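Local atomic coordinates of putative phosphatase (DUF442) (Shewanella putrefaciens CN-32, PDB entry 3GXH), a protein that is probably a phosphatase of the cysteine-dependent, dual-specificity/tyrosine type, though its substrate is not known. Residues E83-F88 against T149-K154; S111-L116 against P142-L147. All coordinates share one frame; numbering follows the deposited sequence.

Interaction 1. Residues E83-F88 against T149-K154; sequences EDVEAF and TEVSAK
Val151 is the first residue of 149-154 to reach 83-88, and it meets Val85 tip to tip. The CA atoms of this pair are the nearest across the contact, 8.2 Å apart. The closest methyls are CG1 of Val151 and CG1 of Val85, at 4.2 Å, while CG2 of Val151 lies 4.3 Å from the same CG1 of Val85. One methyl of 83-88 is therefore faced by both branches of the opposing valine, an apolar contact at ordinary van der Waals range. Val151 also touches Val82. Ser152 turns to another neighbour: its side chain packs on Leu116 and Leu119 of helix 108-120, and its OG is hydrogen-bonded to Leu148 O, one turn back. At Lys154 the contact becomes polar and more exposed. The lysine chain runs out extended, while Glu86 bends back at chi2 (-70°), and the two approach from opposite directions. NZ of Lys154 stands 3.7 Å from OE2 of Glu86, a long salt bridge. CE of Lys154 is almost as near the same OE2, at 3.8 Å. Glu86 has two conformers, and this pairing describes one of them. With 146 Å² buried in all, a valine pair inside and a charged pair at the margin join helix 82-94 to the C-terminal helix 142-154, part of the helical packing beside the sheet of this phosphatase-like alpha/beta fold.

Interaction 2. Residues S111-L116 against P142-L147; sequences SAFAYL and PKWQAL
Trp144 and Phe113 meet at the heart of this contact, their side chains crossing at about a right angle, and Leu147 and Ala112 share it with them. Trp144 leads with the six-membered end of its indole: CZ3 comes to the edge of the Phe113 ring, near that ring's plane, at 3.9 Å from CE1 of Phe113. CH2 of Trp144 is also 3.9 Å from this CE1, which thus sits evenly against the CZ3-CH2 bond. In Trp144 a chi1 of -77° places CG beside the backbone N and opposite the carbonyl carbon; chi2 near 88° then stands the indole upright on its stem, sending the benzo end across to 111-116. There it also meets Ala112, whose CB lies 3.8 Å from CZ3 and 4.1 Å from CE3 of Trp144. The indole bridges much of the gap between segment axes that stay 11.9 Å apart at closest approach. They run almost parallel, at 16°, as two helices of the alpha/beta fold: 108-120 directly follows strand 100-103, the place where cysteine-dependent phosphatases carry their phosphate-binding loop and the helix behind it, and 142-154 is the last helix of the chain. The pyrrole end of Trp144 is fixed by a hydrogen bond from NE1 to Trp77 O, and its ring also meets those of Trp77 and Trp134. One turn on, Leu147 sends its side chain toward 111-116, with CD2 4.3 Å from CE1 of Phe113, next to the Trp144 contact. The same leucine side chain also packs on Val82 and Val85 of helix 82-94.

Overall arrangement
Helix 142-154 serves both contacts: its first half, 142-147, packs on helix 108-120 in interaction 2, and its last half, 149-154, meets helix 82-94 in interaction 1. Along the chain the order is 83-88, 111-116, 142-147, 149-154, so interaction 1 brackets interaction 2. Their centres are only 8 Å apart, and they touch directly: CG2 of Val85 lies 3.6 Å from CZ of Phe113, and OG of Ser152 lies 3.8 Å from CD2 of Leu116. The three helices therefore form one continuous cluster on a single side of the chain's centre, tying the C-terminal helix to the two helices that precede and follow strand 100-103.

Interaction 1. Residues E83-F88 against T149-K154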
ATOM      1  N   GLU A  83       1.264  -7.420  13.762  1.00 14.15           N
ATOM      2  CA  GLU A  83       1.782  -8.498  12.965  1.00 14.30           C
ATOM      3  C   GLU A  83       1.562  -8.276  11.456  1.00 13.20           C
ATOM      4  O   GLU A  83       2.359  -8.716  10.621  1.00 14.60           O
ATOM      5  CB  GLU A  83       1.142  -9.804  13.434  1.00 19.14           C
ATOM      6  CG  GLU A  83       1.079 -10.958  12.490  1.00 32.02           C
ATOM      7  CD  GLU A  83       0.273 -12.109  13.111  1.00 37.50           C
ATOM      8  OE1 GLU A  83       0.881 -12.893  13.859  1.00 46.68           O
ATOM      9  OE2 GLU A  83      -0.964 -12.186  12.894  1.00 40.87           O
ATOM     10  N   ASP A  84       0.462  -7.613  11.113  1.00 13.00           N
ATOM     11  CA  ASP A  84       0.198  -7.286   9.699  1.00 13.86           C
ATOM     12  C   ASP A  84       1.238  -6.288   9.177  1.00 11.95           C
ATOM     13  O   ASP A  84       1.767  -6.396   8.082  1.00 12.87           O
ATOM     14  CB  ASP A  84      -1.184  -6.674   9.462  1.00 12.79           C
ATOM     15  CG  ASP A  84      -2.340  -7.557   9.943  1.00 15.35           C
ATOM     16  OD1 ASP A  84      -2.221  -8.818   9.834  1.00 18.28           O
ATOM     17  OD2 ASP A  84      -3.387  -6.965  10.366  1.00 16.90           O
ATOM     18  N   VAL A  85       1.484  -5.273   9.993  1.00 13.72           N
ATOM     19  CA  VAL A  85       2.493  -4.267   9.657  1.00 12.64           C
ATOM     20  C   VAL A  85       3.868  -4.909   9.496  1.00 13.18           C
ATOM     21  O   VAL A  85       4.577  -4.667   8.510  1.00 12.98           O
ATOM     22  CB  VAL A  85       2.502  -3.119  10.674  1.00 14.25           C
ATOM     23  CG1 VAL A  85       3.620  -2.084  10.340  1.00 15.59           C
ATOM     24  CG2 VAL A  85       1.133  -2.433  10.723  1.00 16.10           C
ATOM     25  N   GLU A  86       4.236  -5.760  10.440  1.00 13.48           N
ATOM     26  CA  GLU A  86       5.511  -6.485  10.382  0.50 14.25           C
ATOM     27  C   GLU A  86       5.632  -7.382   9.152  1.00 13.25           C
ATOM     28  O   GLU A  86       6.672  -7.446   8.530  1.00 13.31           O
ATOM     29  CB  GLU A  86       5.712  -7.322  11.641  0.50 16.66           C
ATOM     30  CG  GLU A  86       5.948  -6.488  12.885  0.50 21.35           C
ATOM     31  CD  GLU A  86       7.290  -5.781  12.884  0.50 24.23           C
ATOM     32  OE1 GLU A  86       8.233  -6.278  12.221  0.50 30.40           O
ATOM     33  OE2 GLU A  86       7.393  -4.727  13.559  0.50 25.21           O
ATOM     34  N   ALA A  87       4.534  -8.038   8.790  1.00 13.43           N
ATOM     35  CA  ALA A  87       4.528  -8.846   7.609  1.00 11.76           C
ATOM     36  C   ALA A  87       4.773  -7.985   6.352  1.00 12.53           C
ATOM     37  O   ALA A  87       5.499  -8.351   5.425  1.00 12.78           O
ATOM     38  CB  ALA A  87       3.162  -9.668   7.512  1.00 13.94           C
ATOM     39  N   PHE A  88       4.148  -6.816   6.316  1.00 11.87           N
ATOM     40  CA  PHE A  88       4.438  -5.867   5.238  1.00 12.57           C
ATOM     41  C   PHE A  88       5.895  -5.438   5.217  1.00 11.15           C
ATOM     42  O   PHE A  88       6.525  -5.384   4.179  1.00 11.36           O
ATOM     43  CB  PHE A  88       3.493  -4.649   5.373  1.00 11.76           C
ATOM     44  CG  PHE A  88       3.791  -3.534   4.438  1.00 11.89           C
ATOM     45  CD1 PHE A  88       3.662  -3.704   3.069  1.00 13.52           C
ATOM     46  CD2 PHE A  88       4.131  -2.265   4.921  1.00 11.01           C
ATOM     47  CE1 PHE A  88       3.980  -2.656   2.183  1.00 13.89           C
ATOM     48  CE2 PHE A  88       4.435  -1.209   4.041  1.00 12.02           C
ATOM     49  CZ  PHE A  88       4.355  -1.408   2.682  1.00 14.50           C
ATOM     50  N   THR A 149       0.538   4.449  16.787  1.00 12.05           N
ATOM     51  CA  THR A 149       1.306   4.887  17.967  1.00 11.72           C
ATOM     52  C   THR A 149       2.206   3.748  18.416  1.00 12.06           C
ATOM     53  O   THR A 149       3.392   3.958  18.702  1.00 13.84           O
ATOM     54  CB  THR A 149       0.355   5.315  19.099  1.00 12.02           C
ATOM     55  OG1 THR A 149      -0.399   6.476  18.706  1.00 14.09           O
ATOM     56  CG2 THR A 149       1.136   5.594  20.427  1.00 13.98           C
ATOM     57  N   GLU A 150       1.675   2.545  18.476  1.00 12.09           N
ATOM     58  CA  GLU A 150       2.408   1.372  18.986  1.00 14.51           C
ATOM     59  C   GLU A 150       3.583   1.066  18.074  1.00 15.88           C
ATOM     60  O   GLU A 150       4.692   0.804  18.547  1.00 17.26           O
ATOM     61  CB  GLU A 150       1.490   0.135  19.069  1.00 16.32           C
ATOM     62  CG  GLU A 150       2.198  -1.156  19.598  1.00 21.96           C
ATOM     63  CD  GLU A 150       1.224  -2.297  20.012  1.00 32.73           C
ATOM     64  OE1 GLU A 150      -0.021  -2.089  20.034  1.00 37.04           O
ATOM     65  OE2 GLU A 150       1.719  -3.414  20.325  1.00 39.93           O
ATOM     66  N   VAL A 151       3.356   1.108  16.768  1.00 14.46           N
ATOM     67  CA  VAL A 151       4.415   0.729  15.840  1.00 14.09           C
ATOM     68  C   VAL A 151       5.452   1.822  15.787  1.00 14.50           C
ATOM     69  O   VAL A 151       6.667   1.491  15.701  1.00 16.59           O
ATOM     70  CB  VAL A 151       3.894   0.468  14.429  1.00 13.11           C
ATOM     71  CG1 VAL A 151       5.074   0.355  13.407  1.00 14.74           C
ATOM     72  CG2 VAL A 151       3.083  -0.769  14.385  1.00 14.41           C
ATOM     73  N   SER A 152       5.044   3.097  15.828  1.00 14.85           N
ATOM     74  CA  SER A 152       5.974   4.220  15.816  1.00 16.20           C
ATOM     75  C   SER A 152       6.911   4.096  17.008  1.00 20.04           C
ATOM     76  O   SER A 152       8.138   4.167  16.856  1.00 20.25           O
ATOM     77  CB  SER A 152       5.243   5.553  15.840  1.00 18.35           C
ATOM     78  OG  SER A 152       4.441   5.714  14.681  1.00 22.22           O
ATOM     79  N   ALA A 153       6.346   3.878  18.194  1.00 18.58           N
ATOM     80  CA  ALA A 153       7.169   3.694  19.421  1.00 17.59           C
ATOM     81  C   ALA A 153       8.100   2.469  19.365  1.00 20.48           C
ATOM     82  O   ALA A 153       9.252   2.546  19.832  1.00 25.27           O
ATOM     83  CB  ALA A 153       6.283   3.638  20.673  1.00 20.32           C
ATOM     84  N   LYS A 154       7.632   1.364  18.803  1.00 21.43           N
ATOM     85  CA  LYS A 154       8.407   0.134  18.695  1.00 23.08           C
ATOM     86  C   LYS A 154       9.686   0.336  17.876  1.00 25.11           C
ATOM     87  O   LYS A 154      10.743  -0.236  18.224  1.00 25.13           O
ATOM     88  CB  LYS A 154       7.547  -0.968  18.059  1.00 25.13           C
ATOM     89  CG  LYS A 154       8.239  -2.307  17.980  1.00 27.26           C
ATOM     90  CD  LYS A 154       7.321  -3.424  17.488  1.00 34.95           C
ATOM     91  CE  LYS A 154       8.120  -4.715  17.273  1.00 41.01           C
ATOM     92  NZ  LYS A 154       7.227  -5.893  17.103  1.00 43.08           N
TER

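Interaction 2. Residues S111-L116 against P142-L147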
ATOM      1  N   SER A 111      -1.836   3.667   2.658  1.00 10.77           N
ATOM      2  CA  SER A 111      -1.096   4.904   2.987  1.00 10.16           C
ATOM      3  C   SER A 111      -0.618   4.887   4.457  1.00 10.62           C
ATOM      4  O   SER A 111       0.481   5.386   4.735  1.00 10.72           O
ATOM      5  CB  SER A 111      -1.910   6.154   2.679  1.00 11.21           C
ATOM      6  OG  SER A 111      -3.064   6.282   3.511  1.00 11.17           O
ATOM      7  N   ALA A 112      -1.400   4.278   5.345  1.00 11.40           N
ATOM      8  CA  ALA A 112      -1.000   4.132   6.761  1.00 11.24           C
ATOM      9  C   ALA A 112       0.230   3.223   6.864  1.00 10.81           C
ATOM     10  O   ALA A 112       1.177   3.515   7.565  1.00 13.05           O
ATOM     11  CB  ALA A 112      -2.170   3.630   7.619  1.00 10.84           C
ATOM     12  N   PHE A 113       0.194   2.108   6.146  1.00 10.17           N
ATOM     13  CA  PHE A 113       1.311   1.160   6.169  1.00 10.52           C
ATOM     14  C   PHE A 113       2.544   1.774   5.503  1.00 11.42           C
ATOM     15  O   PHE A 113       3.668   1.586   5.967  1.00 11.68           O
ATOM     16  CB  PHE A 113       0.947  -0.183   5.494  1.00 11.54           C
ATOM     17  CG  PHE A 113       0.239  -1.171   6.396  1.00 12.42           C
ATOM     18  CD1 PHE A 113      -0.733  -0.776   7.309  1.00 13.01           C
ATOM     19  CD2 PHE A 113       0.494  -2.523   6.265  1.00 11.94           C
ATOM     20  CE1 PHE A 113      -1.399  -1.701   8.104  1.00 12.43           C
ATOM     21  CE2 PHE A 113      -0.168  -3.408   7.075  1.00 12.53           C
ATOM     22  CZ  PHE A 113      -1.101  -3.022   7.964  1.00 12.78           C
ATOM     23  N   ALA A 114       2.345   2.542   4.426  1.00 11.75           N
ATOM     24  CA  ALA A 114       3.472   3.226   3.804  1.00 12.61           C
ATOM     25  C   ALA A 114       4.098   4.238   4.771  1.00 11.04           C
ATOM     26  O   ALA A 114       5.335   4.342   4.865  1.00 11.74           O
ATOM     27  CB  ALA A 114       3.056   3.938   2.505  1.00 11.51           C
ATOM     28  N   TYR A 115       3.294   4.980   5.498  1.00 11.40           N
ATOM     29  CA  TYR A 115       3.805   5.911   6.500  1.00 11.56           C
ATOM     30  C   TYR A 115       4.657   5.172   7.527  1.00 11.09           C
ATOM     31  O   TYR A 115       5.775   5.597   7.838  1.00 11.86           O
ATOM     32  CB  TYR A 115       2.640   6.608   7.187  1.00 12.33           C
ATOM     33  CG  TYR A 115       3.063   7.362   8.409  1.00 14.13           C
ATOM     34  CD1 TYR A 115       3.808   8.522   8.282  1.00 15.51           C
ATOM     35  CD2 TYR A 115       2.791   6.877   9.694  1.00 15.48           C
ATOM     36  CE1 TYR A 115       4.245   9.215   9.400  1.00 16.29           C
ATOM     37  CE2 TYR A 115       3.216   7.568  10.828  1.00 18.87           C
ATOM     38  CZ  TYR A 115       3.937   8.720  10.672  1.00 14.96           C
ATOM     39  OH  TYR A 115       4.362   9.413  11.822  1.00 18.13           O
ATOM     40  N   LEU A 116       4.150   4.035   8.043  1.00 10.99           N
ATOM     41  CA  LEU A 116       4.895   3.338   9.053  1.00 10.92           C
ATOM     42  C   LEU A 116       6.208   2.795   8.505  1.00 12.45           C
ATOM     43  O   LEU A 116       7.231   2.771   9.231  1.00 12.17           O
ATOM     44  CB  LEU A 116       4.059   2.212   9.658  1.00 11.70           C
ATOM     45  CG  LEU A 116       2.944   2.741  10.567  1.00 11.86           C
ATOM     46  CD1 LEU A 116       2.055   1.575  10.997  1.00 12.64           C
ATOM     47  CD2 LEU A 116       3.457   3.508  11.810  1.00 12.75           C
ATOM     48  N   PRO A 142      -9.948   4.843  16.482  1.00 14.89           N
ATOM     49  CA  PRO A 142      -8.942   4.678  17.533  1.00 13.43           C
ATOM     50  C   PRO A 142      -8.109   3.422  17.414  1.00 13.55           C
ATOM     51  O   PRO A 142      -6.974   3.406  17.939  1.00 15.10           O
ATOM     52  CB  PRO A 142      -9.777   4.629  18.845  1.00 16.06           C
ATOM     53  CG  PRO A 142     -11.195   4.471  18.426  1.00 16.69           C
ATOM     54  CD  PRO A 142     -11.312   5.016  17.029  1.00 15.72           C
ATOM     55  N   LYS A 143      -8.619   2.357  16.794  1.00 12.59           N
ATOM     56  CA  LYS A 143      -7.807   1.149  16.651  1.00 14.60           C
ATOM     57  C   LYS A 143      -6.631   1.436  15.726  1.00 14.16           C
ATOM     58  O   LYS A 143      -5.522   0.930  15.928  1.00 13.50           O
ATOM     59  CB  LYS A 143      -8.595  -0.015  16.116  1.00 17.19           C
ATOM     60  CG  LYS A 143      -9.849  -0.324  16.917  1.00 26.56           C
ATOM     61  CD  LYS A 143      -9.758  -1.590  17.704  1.00 39.74           C
ATOM     62  CE  LYS A 143     -11.170  -2.066  18.115  1.00 43.99           C
ATOM     63  NZ  LYS A 143     -12.134  -2.293  16.974  1.00 42.26           N
ATOM     64  N   TRP A 144      -6.897   2.208  14.678  1.00 12.74           N
ATOM     65  CA  TRP A 144      -5.839   2.668  13.765  1.00 13.43           C
ATOM     66  C   TRP A 144      -4.875   3.622  14.455  1.00 11.27           C
ATOM     67  O   TRP A 144      -3.678   3.515  14.305  1.00 11.88           O
ATOM     68  CB  TRP A 144      -6.411   3.240  12.451  1.00 13.11           C
ATOM     69  CG  TRP A 144      -6.848   2.115  11.559  1.00 11.50           C
ATOM     70  CD1 TRP A 144      -8.050   1.521  11.534  1.00 12.57           C
ATOM     71  CD2 TRP A 144      -6.038   1.464  10.570  1.00 10.42           C
ATOM     72  NE1 TRP A 144      -8.032   0.467  10.625  1.00 13.28           N
ATOM     73  CE2 TRP A 144      -6.806   0.436  10.012  1.00 12.01           C
ATOM     74  CE3 TRP A 144      -4.725   1.618  10.159  1.00 11.47           C
ATOM     75  CZ2 TRP A 144      -6.318  -0.408   9.017  1.00 10.78           C
ATOM     76  CZ3 TRP A 144      -4.240   0.767   9.147  1.00 11.04           C
ATOM     77  CH2 TRP A 144      -5.011  -0.266   8.644  1.00 13.16           C
ATOM     78  N   GLN A 145      -5.385   4.558  15.240  1.00 12.56           N
ATOM     79  CA  GLN A 145      -4.529   5.456  15.980  0.50 14.02           C
ATOM     80  C   GLN A 145      -3.592   4.644  16.859  1.00 12.15           C
ATOM     81  O   GLN A 145      -2.366   4.906  16.955  1.00 13.59           O
ATOM     82  CB  GLN A 145      -5.385   6.348  16.867  0.50 14.63           C
ATOM     83  CG  GLN A 145      -5.997   7.516  16.157  0.50 14.94           C
ATOM     84  CD  GLN A 145      -6.699   8.446  17.119  0.50 24.37           C
ATOM     85  OE1 GLN A 145      -7.695   8.072  17.732  0.50 29.73           O
ATOM     86  NE2 GLN A 145      -6.181   9.668  17.258  0.50 21.21           N
ATOM     87  N   ALA A 146      -4.160   3.662  17.567  1.00 11.20           N
ATOM     88  CA  ALA A 146      -3.388   2.856  18.507  1.00 13.04           C
ATOM     89  C   ALA A 146      -2.302   2.052  17.810  1.00 13.05           C
ATOM     90  O   ALA A 146      -1.170   1.936  18.295  1.00 11.72           O
ATOM     91  CB  ALA A 146      -4.317   1.884  19.310  1.00 15.62           C
ATOM     92  N   LEU A 147      -2.631   1.508  16.661  1.00 12.52           N
ATOM     93  CA  LEU A 147      -1.686   0.753  15.824  1.00 12.72           C
ATOM     94  C   LEU A 147      -0.521   1.656  15.450  1.00 12.32           C
ATOM     95  O   LEU A 147       0.667   1.295  15.620  1.00 13.30           O
ATOM     96  CB  LEU A 147      -2.338   0.208  14.560  1.00 14.22           C
ATOM     97  CG  LEU A 147      -1.413  -0.542  13.597  1.00 14.76           C
ATOM     98  CD1 LEU A 147      -0.979  -1.859  14.211  1.00 20.73           C
ATOM     99  CD2 LEU A 147      -2.084  -0.723  12.237  1.00 17.40           C
TER